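Local coordinates for protein acetaldehyde dehydrogenase (Acetylating) (PDB 5J78) that probably catalyses the reversible NAD-dependent conversion of acetaldehyde and coenzyme A into acetyl-CoA, as an acetylating aldehyde dehydrogenase, at residues 54-57 with 58-62; 90-93 with 94-97; 299-303 with 304-308. All blocks are in the same frame, centred on the assembly; numbering follows the deposited sequence.

The three contacts, all local, follow in series along an aldehyde dehydrogenase chain and show how the first turns of helices are capped or put to use. Contact 1 opens helix 55-84, and contact 2 lies near the start of the next helix, 89-107; their centres are about 26 Å apart, their nearest atoms about 11 Å. Contact 3 comes much later, where strand 298-300, outermost within this chain in a parallel sheet, leads into helix 303-313. Its centre is about 31 Å from that of contact 2 and about 55 Å from that of contact 1, with the latter across the chain's centre. Capping boxes mark both ends of this span, while buried contact 2 holds an acetate ion.

Contact 1 (54-57 with 58-62); sequences TQSE and IDKIV
The carbonyl oxygens of T54, Q55, S56 and E57 accept the backbone N-H groups of I58, D59, K60 and I61 in a local contact, the capped first turn of helix 55-84. The motif is a capping box. T54 is the N-cap: its OG1 accepts from E57 N at 3.1 Å, and in return the side chain of E57 comes back to take T54 N with OE1 at 2.8 Å. Each residue thus takes up a backbone N-H of the other. The donor T54 N comes on the anti side of the carboxylate, tilted out of its plane. A negative group at this end also probably suits the helix dipole. The regular pattern starts at once, with I58 N donating to T54 O over 2.9 Å.

On another side of the same turn, Q55 and D59 are one turn apart. The Q55 chain leaves with CG anti to the backbone N (chi1 -173°) and bends at chi2, which brings its amide to the D59 carboxylate, the two planes 27° apart. The resulting bond is weak; each group has a stronger partner, Q55 OE1 accepting from the backbone N of T112 and D59 OD1 making a salt bridge with K156 of helix 143-156. Were D59 replaced by alanine, the K156 ammonium would probably lose this charged mate and the Q55 amide one of its holds. I58 and I61 are buried, both packing on L50 of helix 28-51. Q55 NE2 reaches D59 OD1 at 3.0 Å, with an N-H...O angle of only 135°.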
ATOM      1  N   THR A  54      -9.679 -19.058  39.135  1.00 26.57           N
ATOM      2  CA  THR A  54      -9.041 -18.427  40.293  1.00 22.91           C
ATOM      3  C   THR A  54      -7.530 -18.285  40.141  1.00 25.31           C
ATOM      4  O   THR A  54      -6.899 -18.968  39.325  1.00 24.14           O
ATOM      5  CB  THR A  54      -9.270 -19.238  41.580  1.00 37.06           C
ATOM      6  OG1 THR A  54      -8.619 -20.501  41.447  1.00 28.33           O
ATOM      7  CG2 THR A  54     -10.770 -19.457  41.861  1.00 27.32           C
ATOM      8  N   GLN A  55      -6.954 -17.414  40.964  1.00 18.80           N
ATOM      9  CA  GLN A  55      -5.526 -17.204  40.998  1.00 22.58           C
ATOM     10  C   GLN A  55      -4.806 -18.538  41.204  1.00 28.71           C
ATOM     11  O   GLN A  55      -3.824 -18.842  40.528  1.00 28.38           O
ATOM     12  CB  GLN A  55      -5.170 -16.217  42.106  1.00 23.71           C
ATOM     13  CG  GLN A  55      -3.703 -15.792  42.125  1.00 23.06           C
ATOM     14  CD  GLN A  55      -3.327 -14.971  40.902  1.00 24.66           C
ATOM     15  OE1 GLN A  55      -3.599 -13.773  40.839  1.00 24.45           O
ATOM     16  NE2 GLN A  55      -2.687 -15.612  39.931  1.00 24.22           N
ATOM     17  N   SER A  56      -5.321 -19.351  42.116  1.00 32.13           N
ATOM     18  CA  SER A  56      -4.669 -20.616  42.441  1.00 33.67           C
ATOM     19  C   SER A  56      -4.742 -21.594  41.259  1.00 20.71           C
ATOM     20  O   SER A  56      -3.812 -22.362  41.031  1.00 23.16           O
ATOM     21  CB  SER A  56      -5.287 -21.235  43.701  1.00 40.71           C
ATOM     22  OG  SER A  56      -5.507 -22.624  43.536  1.00 53.01           O
ATOM     23  N   GLU A  57      -5.832 -21.546  40.504  1.00 20.19           N
ATOM     24  CA  GLU A  57      -5.990 -22.411  39.342  1.00 18.12           C
ATOM     25  C   GLU A  57      -5.040 -21.970  38.241  1.00 23.48           C
ATOM     26  O   GLU A  57      -4.384 -22.802  37.603  1.00 26.53           O
ATOM     27  CB  GLU A  57      -7.431 -22.403  38.850  1.00 27.01           C
ATOM     28  CG  GLU A  57      -8.396 -23.117  39.779  1.00 31.46           C
ATOM     29  CD  GLU A  57      -9.861 -22.838  39.458  1.00 30.90           C
ATOM     30  OE1 GLU A  57     -10.175 -21.774  38.888  1.00 27.08           O
ATOM     31  OE2 GLU A  57     -10.713 -23.695  39.779  1.00 51.97           O
ATOM     32  N   ILE A  58      -4.947 -20.659  38.039  1.00 21.57           N
ATOM     33  CA  ILE A  58      -3.956 -20.091  37.125  1.00 19.81           C
ATOM     34  C   ILE A  58      -2.551 -20.474  37.570  1.00 23.17           C
ATOM     35  O   ILE A  58      -1.745 -20.925  36.754  1.00 19.04           O
ATOM     36  CB  ILE A  58      -4.065 -18.531  37.034  1.00 21.80           C
ATOM     37  CG1 ILE A  58      -5.427 -18.124  36.433  1.00 21.88           C
ATOM     38  CG2 ILE A  58      -2.904 -17.920  36.227  1.00 18.48           C
ATOM     39  CD1 ILE A  58      -5.600 -18.414  34.960  1.00 16.12           C
ATOM     40  N   ASP A  59      -2.241 -20.282  38.852  1.00 18.09           N
ATOM     41  CA  ASP A  59      -0.886 -20.536  39.322  1.00 21.45           C
ATOM     42  C   ASP A  59      -0.487 -22.016  39.185  1.00 25.92           C
ATOM     43  O   ASP A  59       0.669 -22.309  38.896  1.00 24.73           O
ATOM     44  CB  ASP A  59      -0.715 -20.083  40.771  1.00 30.26           C
ATOM     45  CG  ASP A  59      -0.706 -18.555  40.916  1.00 34.49           C
ATOM     46  OD1 ASP A  59      -0.636 -17.831  39.898  1.00 24.98           O
ATOM     47  OD2 ASP A  59      -0.735 -18.082  42.063  1.00 23.16           O
ATOM     48  N   LYS A  60      -1.431 -22.937  39.373  1.00 20.00           N
ATOM     49  CA  LYS A  60      -1.152 -24.359  39.146  1.00 25.27           C
ATOM     50  C   LYS A  60      -0.789 -24.640  37.680  1.00 24.88           C
ATOM     51  O   LYS A  60       0.130 -25.409  37.401  1.00 25.28           O
ATOM     52  CB  LYS A  60      -2.351 -25.218  39.550  1.00 25.10           C
ATOM     53  CG  LYS A  60      -2.478 -25.422  41.046  1.00 55.90           C
ATOM     54  CD  LYS A  60      -3.760 -26.171  41.402  1.00 60.76           C
ATOM     55  CE  LYS A  60      -4.020 -26.177  42.914  1.00 64.58           C
ATOM     56  NZ  LYS A  60      -3.110 -27.084  43.682  1.00 75.65           N
ATOM     57  N   ILE A  61      -1.524 -24.027  36.750  1.00 21.69           N
ATOM     58  CA  ILE A  61      -1.212 -24.150  35.326  1.00 18.97           C
ATOM     59  C   ILE A  61       0.203 -23.625  35.032  1.00 20.26           C
ATOM     60  O   ILE A  61       0.998 -24.300  34.367  1.00 18.13           O
ATOM     61  CB  ILE A  61      -2.257 -23.407  34.464  1.00 25.55           C
ATOM     62  CG1 ILE A  61      -3.610 -24.120  34.627  1.00 20.10           C
ATOM     63  CG2 ILE A  61      -1.807 -23.349  32.971  1.00 19.62           C
ATOM     64  CD1 ILE A  61      -4.807 -23.368  34.127  1.00 24.72           C
ATOM     65  N   VAL A  62       0.530 -22.442  35.545  1.00 18.27           N
ATOM     66  CA  VAL A  62       1.840 -21.842  35.254  1.00 20.35           C
ATOM     67  C   VAL A  62       2.974 -22.727  35.801  1.00 26.34           C
ATOM     68  O   VAL A  62       4.030 -22.900  35.161  1.00 20.43           O
ATOM     69  CB  VAL A  62       1.942 -20.421  35.835  1.00 15.12           C
ATOM     70  CG1 VAL A  62       3.332 -19.850  35.666  1.00 18.54           C
ATOM     71  CG2 VAL A  62       0.873 -19.474  35.174  1.00 21.46           C
TER

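Contact 2 (90-93 with 94-97); sequences EDKT and LKNL. With ACT (acetate ion), chain I.
K92 and K95 lie side by side and point the same way from one flank of helix 89-107, three residues apart, with their NZ atoms 3.8 Å from each other. The two chains reach this common end by different routes: K92 runs extended as far as CE and bends at its last torsion, whereas K95 sends CG off opposite its backbone N, beside the carbonyl carbon (chi1 -159°), and bends one torsion earlier, at chi3. Both ammonium groups then converge on one acetate oxygen, O, which K95 NZ meets at 2.8 Å and K92 NZ at 3.1 Å. The acetate methyl turns back toward the helix, 3.4 Å from K92 CB and 3.5 Å from N96 OD1, while S145 of helix 143-156 adds a further hydrogen bond to the ion.

N96 is held by partners beyond its helix, T144 and the carbonyl of A73. L94 packs against F267 and against P474 of the second subunit. Beneath the side chains, K95 N donates to D91 O at 2.8 Å.

The acetate probably comes from the crystallisation liquor, but the protein supplies an anion of its own: D268 makes salt bridges with both lysines, and K95 NZ also donates to N142. Two buried ammonium groups that share the D268 carboxylate are consistent with a spot that suits an anion, close to the T271-I272 segment that precedes the oxidised C273.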
ATOM      1  N   GLU A  90      24.608 -27.546  25.543  0.53 23.09           N
ATOM      2  CA  GLU A  90      24.814 -27.217  26.951  0.53 25.24           C
ATOM      3  C   GLU A  90      24.234 -25.829  27.285  0.53 23.35           C
ATOM      4  O   GLU A  90      23.428 -25.656  28.214  0.53 18.80           O
ATOM      5  CB  GLU A  90      26.321 -27.275  27.259  0.53 28.56           C
ATOM      6  CG  GLU A  90      26.702 -27.363  28.733  0.53 39.02           C
ATOM      7  CD  GLU A  90      28.185 -27.678  28.938  0.53 42.75           C
ATOM      8  OE1 GLU A  90      28.841 -28.185  27.998  0.53 31.18           O
ATOM      9  OE2 GLU A  90      28.696 -27.414  30.045  0.53 43.72           O
ATOM     10  N   ASP A  91      24.634 -24.842  26.500  1.00 21.64           N
ATOM     11  CA  ASP A  91      24.261 -23.457  26.760  1.00 14.79           C
ATOM     12  C   ASP A  91      22.772 -23.265  26.425  1.00 23.28           C
ATOM     13  O   ASP A  91      22.052 -22.606  27.178  1.00 21.04           O
ATOM     14  CB  ASP A  91      25.174 -22.509  25.975  1.00 21.46           C
ATOM     15  CG  ASP A  91      26.647 -22.574  26.456  1.00 21.40           C
ATOM     16  OD1 ASP A  91      26.901 -23.185  27.521  1.00 24.81           O
ATOM     17  OD2 ASP A  91      27.547 -22.005  25.792  1.00 20.90           O
ATOM     18  N   LYS A  92      22.278 -23.897  25.365  1.00 21.16           N
ATOM     19  CA  LYS A  92      20.853 -23.765  25.042  1.00 15.59           C
ATOM     20  C   LYS A  92      20.008 -24.381  26.149  1.00 17.78           C
ATOM     21  O   LYS A  92      18.905 -23.880  26.447  1.00 16.59           O
ATOM     22  CB  LYS A  92      20.517 -24.382  23.689  1.00 16.97           C
ATOM     23  CG  LYS A  92      20.942 -23.493  22.500  1.00 22.56           C
ATOM     24  CD  LYS A  92      20.109 -23.753  21.250  1.00 25.99           C
ATOM     25  CE  LYS A  92      20.613 -23.031  20.014  1.00 22.78           C
ATOM     26  NZ  LYS A  92      20.482 -21.561  20.071  1.00 18.51           N
ATOM     27  N   THR A  93      20.533 -25.424  26.796  1.00 18.58           N
ATOM     28  CA  THR A  93      19.805 -26.090  27.878  1.00 18.64           C
ATOM     29  C   THR A  93      19.701 -25.123  29.066  1.00 19.18           C
ATOM     30  O   THR A  93      18.650 -24.997  29.690  1.00 20.79           O
ATOM     31  CB  THR A  93      20.488 -27.437  28.315  1.00 21.59           C
ATOM     32  OG1 THR A  93      20.469 -28.378  27.225  1.00 19.89           O
ATOM     33  CG2 THR A  93      19.742 -28.065  29.476  1.00 21.57           C
ATOM     34  N   LEU A  94      20.806 -24.445  29.360  1.00 17.58           N
ATOM     35  CA  LEU A  94      20.853 -23.424  30.395  1.00 22.65           C
ATOM     36  C   LEU A  94      19.909 -22.267  30.081  1.00 23.75           C
ATOM     37  O   LEU A  94      19.227 -21.750  30.966  1.00 18.92           O
ATOM     38  CB  LEU A  94      22.268 -22.885  30.552  1.00 14.86           C
ATOM     39  CG  LEU A  94      23.278 -23.830  31.193  1.00 30.05           C
ATOM     40  CD1 LEU A  94      24.682 -23.225  31.148  1.00 27.13           C
ATOM     41  CD2 LEU A  94      22.875 -24.143  32.631  1.00 28.84           C
ATOM     42  N   LYS A  95      19.893 -21.861  28.818  1.00 20.35           N
ATOM     43  CA  LYS A  95      18.985 -20.830  28.355  1.00 28.58           C
ATOM     44  C   LYS A  95      17.526 -21.243  28.609  1.00 21.64           C
ATOM     45  O   LYS A  95      16.741 -20.437  29.100  1.00 22.07           O
ATOM     46  CB  LYS A  95      19.232 -20.541  26.868  1.00 26.52           C
ATOM     47  CG  LYS A  95      18.717 -19.181  26.404  1.00 25.57           C
ATOM     48  CD  LYS A  95      18.764 -18.998  24.895  1.00 25.51           C
ATOM     49  CE  LYS A  95      20.180 -19.116  24.314  1.00 19.52           C
ATOM     50  NZ  LYS A  95      20.081 -19.016  22.807  1.00 19.66           N
ATOM     51  N   ASN A  96      17.161 -22.495  28.314  1.00 17.68           N
ATOM     52  CA  ASN A  96      15.794 -22.951  28.561  1.00 13.75           C
ATOM     53  C   ASN A  96      15.480 -22.981  30.050  1.00 19.41           C
ATOM     54  O   ASN A  96      14.343 -22.708  30.455  1.00 15.55           O
ATOM     55  CB  ASN A  96      15.538 -24.343  27.954  1.00 18.45           C
ATOM     56  CG  ASN A  96      15.446 -24.313  26.437  1.00 26.98           C
ATOM     57  OD1 ASN A  96      15.052 -23.313  25.848  1.00 14.52           O
ATOM     58  ND2 ASN A  96      15.793 -25.418  25.802  1.00 20.39           N
ATOM     59  N   LEU A  97      16.487 -23.322  30.855  1.00 17.25           N
ATOM     60  CA  LEU A  97      16.323 -23.415  32.297  1.00 17.34           C
ATOM     61  C   LEU A  97      16.194 -22.017  32.901  1.00 20.71           C
ATOM     62  O   LEU A  97      15.545 -21.836  33.934  1.00 19.30           O
ATOM     63  CB  LEU A  97      17.499 -24.175  32.926  1.00 15.31           C
ATOM     64  CG  LEU A  97      17.551 -25.692  32.699  1.00 21.02           C
ATOM     65  CD1 LEU A  97      18.824 -26.233  33.255  1.00 23.95           C
ATOM     66  CD2 LEU A  97      16.335 -26.368  33.353  1.00 27.17           C
TER
HETATM   67  C   ACT I1005      17.343 -21.476  22.776  1.00 11.09           C
HETATM   68  O   ACT I1005      18.265 -20.974  22.106  1.00 26.46           O
HETATM   69  OXT ACT I1005      16.347 -20.797  22.967  1.00 14.21           O
HETATM   70  CH3 ACT I1005      17.452 -22.839  23.381  1.00 49.64           C

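Contact 3 (299-303 with 304-308)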
ATOM      1  N   TYR A 299      41.968 -15.813  21.163  1.00 27.95           N
ATOM      2  CA  TYR A 299      42.943 -15.758  20.087  1.00 22.81           C
ATOM      3  C   TYR A 299      42.938 -14.399  19.380  1.00 29.84           C
ATOM      4  O   TYR A 299      41.978 -14.051  18.685  1.00 22.26           O
ATOM      5  CB  TYR A 299      42.653 -16.870  19.070  1.00 26.82           C
ATOM      6  CG  TYR A 299      43.703 -17.015  17.995  1.00 28.66           C
ATOM      7  CD1 TYR A 299      43.620 -16.289  16.813  1.00 23.20           C
ATOM      8  CD2 TYR A 299      44.773 -17.889  18.153  1.00 30.37           C
ATOM      9  CE1 TYR A 299      44.591 -16.417  15.807  1.00 23.22           C
ATOM     10  CE2 TYR A 299      45.756 -18.028  17.152  1.00 30.83           C
ATOM     11  CZ  TYR A 299      45.654 -17.289  15.982  1.00 36.62           C
ATOM     12  OH  TYR A 299      46.612 -17.412  14.985  1.00 22.56           O
ATOM     13  N   PHE A 300      44.008 -13.633  19.552  1.00 24.03           N
ATOM     14  CA  PHE A 300      44.140 -12.333  18.895  1.00 27.46           C
ATOM     15  C   PHE A 300      44.601 -12.466  17.451  1.00 34.81           C
ATOM     16  O   PHE A 300      45.708 -12.949  17.181  1.00 35.38           O
ATOM     17  CB  PHE A 300      45.119 -11.440  19.655  1.00 35.48           C
ATOM     18  CG  PHE A 300      44.540 -10.827  20.881  1.00 25.18           C
ATOM     19  CD1 PHE A 300      44.364 -11.577  22.028  1.00 30.34           C
ATOM     20  CD2 PHE A 300      44.170  -9.490  20.892  1.00 45.52           C
ATOM     21  CE1 PHE A 300      43.826 -11.012  23.161  1.00 31.42           C
ATOM     22  CE2 PHE A 300      43.639  -8.912  22.023  1.00 27.90           C
ATOM     23  CZ  PHE A 300      43.463  -9.667  23.160  1.00 26.06           C
ATOM     24  N   LEU A 301      43.750 -12.018  16.533  1.00 24.44           N
ATOM     25  CA  LEU A 301      44.030 -12.082  15.104  1.00 28.07           C
ATOM     26  C   LEU A 301      45.110 -11.085  14.705  1.00 37.58           C
ATOM     27  O   LEU A 301      45.124  -9.970  15.209  1.00 27.98           O
ATOM     28  CB  LEU A 301      42.764 -11.785  14.292  1.00 33.86           C
ATOM     29  CG  LEU A 301      41.519 -12.626  14.546  1.00 23.52           C
ATOM     30  CD1 LEU A 301      40.327 -12.022  13.809  1.00 34.49           C
ATOM     31  CD2 LEU A 301      41.739 -14.071  14.115  1.00 25.19           C
ATOM     32  N   ASN A 302      46.004 -11.473  13.795  1.00 47.77           N
ATOM     33  CA  ASN A 302      46.959 -10.515  13.244  1.00 38.88           C
ATOM     34  C   ASN A 302      46.291  -9.848  12.052  1.00 43.25           C
ATOM     35  O   ASN A 302      45.150 -10.180  11.718  1.00 38.42           O
ATOM     36  CB  ASN A 302      48.290 -11.185  12.866  1.00 38.18           C
ATOM     37  CG  ASN A 302      48.133 -12.327  11.885  1.00 41.80           C
ATOM     38  OD1 ASN A 302      47.308 -12.282  10.967  1.00 32.78           O
ATOM     39  ND2 ASN A 302      48.938 -13.371  12.074  1.00 37.31           N
ATOM     40  N   GLU A 303      47.011  -8.933  11.408  0.50 39.43           N
ATOM     41  CA  GLU A 303      46.429  -8.087  10.370  0.50 43.86           C
ATOM     42  C   GLU A 303      45.906  -8.913   9.186  0.50 42.43           C
ATOM     43  O   GLU A 303      44.834  -8.632   8.661  0.50 37.87           O
ATOM     44  CB  GLU A 303      47.454  -7.053   9.881  0.50 38.78           C
ATOM     45  CG  GLU A 303      48.324  -6.393  10.975  0.50 41.53           C
ATOM     46  CD  GLU A 303      47.545  -5.587  12.000  0.50 49.95           C
ATOM     47  OE1 GLU A 303      46.336  -5.338  11.796  0.50 49.12           O
ATOM     48  OE2 GLU A 303      48.155  -5.196  13.020  0.50 49.76           O
ATOM     49  N   GLU A 304      46.658  -9.931   8.775  1.00 41.99           N
ATOM     50  CA  GLU A 304      46.242 -10.809   7.676  1.00 39.22           C
ATOM     51  C   GLU A 304      45.024 -11.648   8.084  1.00 35.65           C
ATOM     52  O   GLU A 304      44.098 -11.836   7.294  1.00 31.88           O
ATOM     53  CB  GLU A 304      47.392 -11.728   7.245  1.00 50.79           C
ATOM     54  CG  GLU A 304      47.027 -12.734   6.141  1.00 54.70           C
ATOM     55  CD  GLU A 304      48.028 -13.881   6.033  1.00 77.44           C
ATOM     56  OE1 GLU A 304      49.088 -13.805   6.691  1.00 85.26           O
ATOM     57  OE2 GLU A 304      47.756 -14.864   5.304  1.00 61.44           O
ATOM     58  N   GLU A 305      45.035 -12.159   9.315  1.00 36.93           N
ATOM     59  CA  GLU A 305      43.901 -12.913   9.844  1.00 38.98           C
ATOM     60  C   GLU A 305      42.654 -12.028   9.986  1.00 34.86           C
ATOM     61  O   GLU A 305      41.548 -12.454   9.653  1.00 31.40           O
ATOM     62  CB  GLU A 305      44.248 -13.534  11.198  1.00 37.52           C
ATOM     63  CG  GLU A 305      45.233 -14.688  11.121  1.00 24.27           C
ATOM     64  CD  GLU A 305      45.755 -15.115  12.491  1.00 31.28           C
ATOM     65  OE1 GLU A 305      45.932 -14.237  13.364  1.00 33.16           O
ATOM     66  OE2 GLU A 305      45.984 -16.330  12.701  1.00 35.75           O
ATOM     67  N   LYS A 306      42.833 -10.806  10.484  1.00 30.19           N
ATOM     68  CA  LYS A 306      41.710  -9.871  10.630  1.00 41.84           C
ATOM     69  C   LYS A 306      40.965  -9.718   9.310  1.00 40.51           C
ATOM     70  O   LYS A 306      39.731  -9.832   9.235  1.00 37.56           O
ATOM     71  CB  LYS A 306      42.195  -8.493  11.097  1.00 36.64           C
ATOM     72  CG  LYS A 306      42.149  -8.258  12.592  1.00 50.12           C
ATOM     73  CD  LYS A 306      42.762  -6.892  12.965  1.00 48.36           C
ATOM     74  CE  LYS A 306      44.038  -7.058  13.801  1.00 48.83           C
ATOM     75  NZ  LYS A 306      44.665  -5.766  14.214  1.00 60.31           N
ATOM     76  N   GLN A 307      41.729  -9.473   8.256  1.00 36.24           N
ATOM     77  CA  GLN A 307      41.140  -9.178   6.967  1.00 31.87           C
ATOM     78  C   GLN A 307      40.429 -10.399   6.412  1.00 41.18           C
ATOM     79  O   GLN A 307      39.366 -10.273   5.810  1.00 33.47           O
ATOM     80  CB  GLN A 307      42.212  -8.659   6.004  1.00 39.25           C
ATOM     81  CG  GLN A 307      42.823  -7.302   6.434  1.00 56.36           C
ATOM     82  CD  GLN A 307      41.807  -6.325   7.082  1.00 76.44           C
ATOM     83  OE1 GLN A 307      40.707  -6.110   6.564  1.00 57.85           O
ATOM     84  NE2 GLN A 307      42.187  -5.736   8.219  1.00 68.21           N
ATOM     85  N   LYS A 308      40.973 -11.587   6.648  1.00 34.38           N
ATOM     86  CA  LYS A 308      40.282 -12.797   6.215  1.00 32.48           C
ATOM     87  C   LYS A 308      38.968 -12.979   6.972  1.00 40.73           C
ATOM     88  O   LYS A 308      37.936 -13.285   6.368  1.00 38.05           O
ATOM     89  CB  LYS A 308      41.172 -14.027   6.398  1.00 41.73           C
ATOM     90  CG  LYS A 308      42.256 -14.141   5.323  1.00 49.69           C
ATOM     91  CD  LYS A 308      43.150 -15.363   5.528  1.00 48.41           C
ATOM     92  CE  LYS A 308      44.266 -15.417   4.498  1.00 53.37           C
ATOM     93  NZ  LYS A 308      43.782 -15.882   3.166  1.00 73.58           N
TER
HETATM   94  O   HOH W   1      47.395 -14.288  15.518  1.00 31.89           O
HETATM   95  O   HOH W   2      48.717 -15.462   9.289  1.00 42.69           O
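E305 OE1 is gripped by two donors, the backbone N of N302 at 2.8 Å and a bridging water at 2.6 Å. The first of these is half of a capping box that starts helix 303-313. In the other half N302, the N-cap, takes E305 N with its side-chain OD1 at 2.8 Å. The E305 chain is extended beyond CG, with CG beside its own backbone N (chi1 -71°), a course that leads the carboxylate back past the N-cap. N302 instead holds CG between its backbone N and carbonyl carbon (chi1 57°), which carries OD1 over to the first turn. The amide and carboxylate planes lie 28° apart while the two side chains cross nearly at right angles.

The same carboxylate reaches back to strand 298-300, the outermost, within this chain, of a parallel sheet. Y299 OH donates to OE2 on its syn lone pair, and OE2 sits at the edge of the tyrosine ring, near its plane; N302 N uses the anti lone pair of OE1. The water that donates to OE1 donates also to F300 O. Both oxygens of E305 are therefore engaged, which should fix the carboxylate's rotation and tie Y299 and F300 to the helix start. Y299 and L301 in turn pair with strand 345-349 through their backbones.

L301 tucks beneath the turn, its CB 3.9 Å from E305 CB. K306 lays its chain past the L301 carbonyl, and its N closes the first helical turn by donating to N302 O at 2.7 Å. The shortest direct bond between the two segments runs from Y299 OH to E305 OE2, at 2.6 Å.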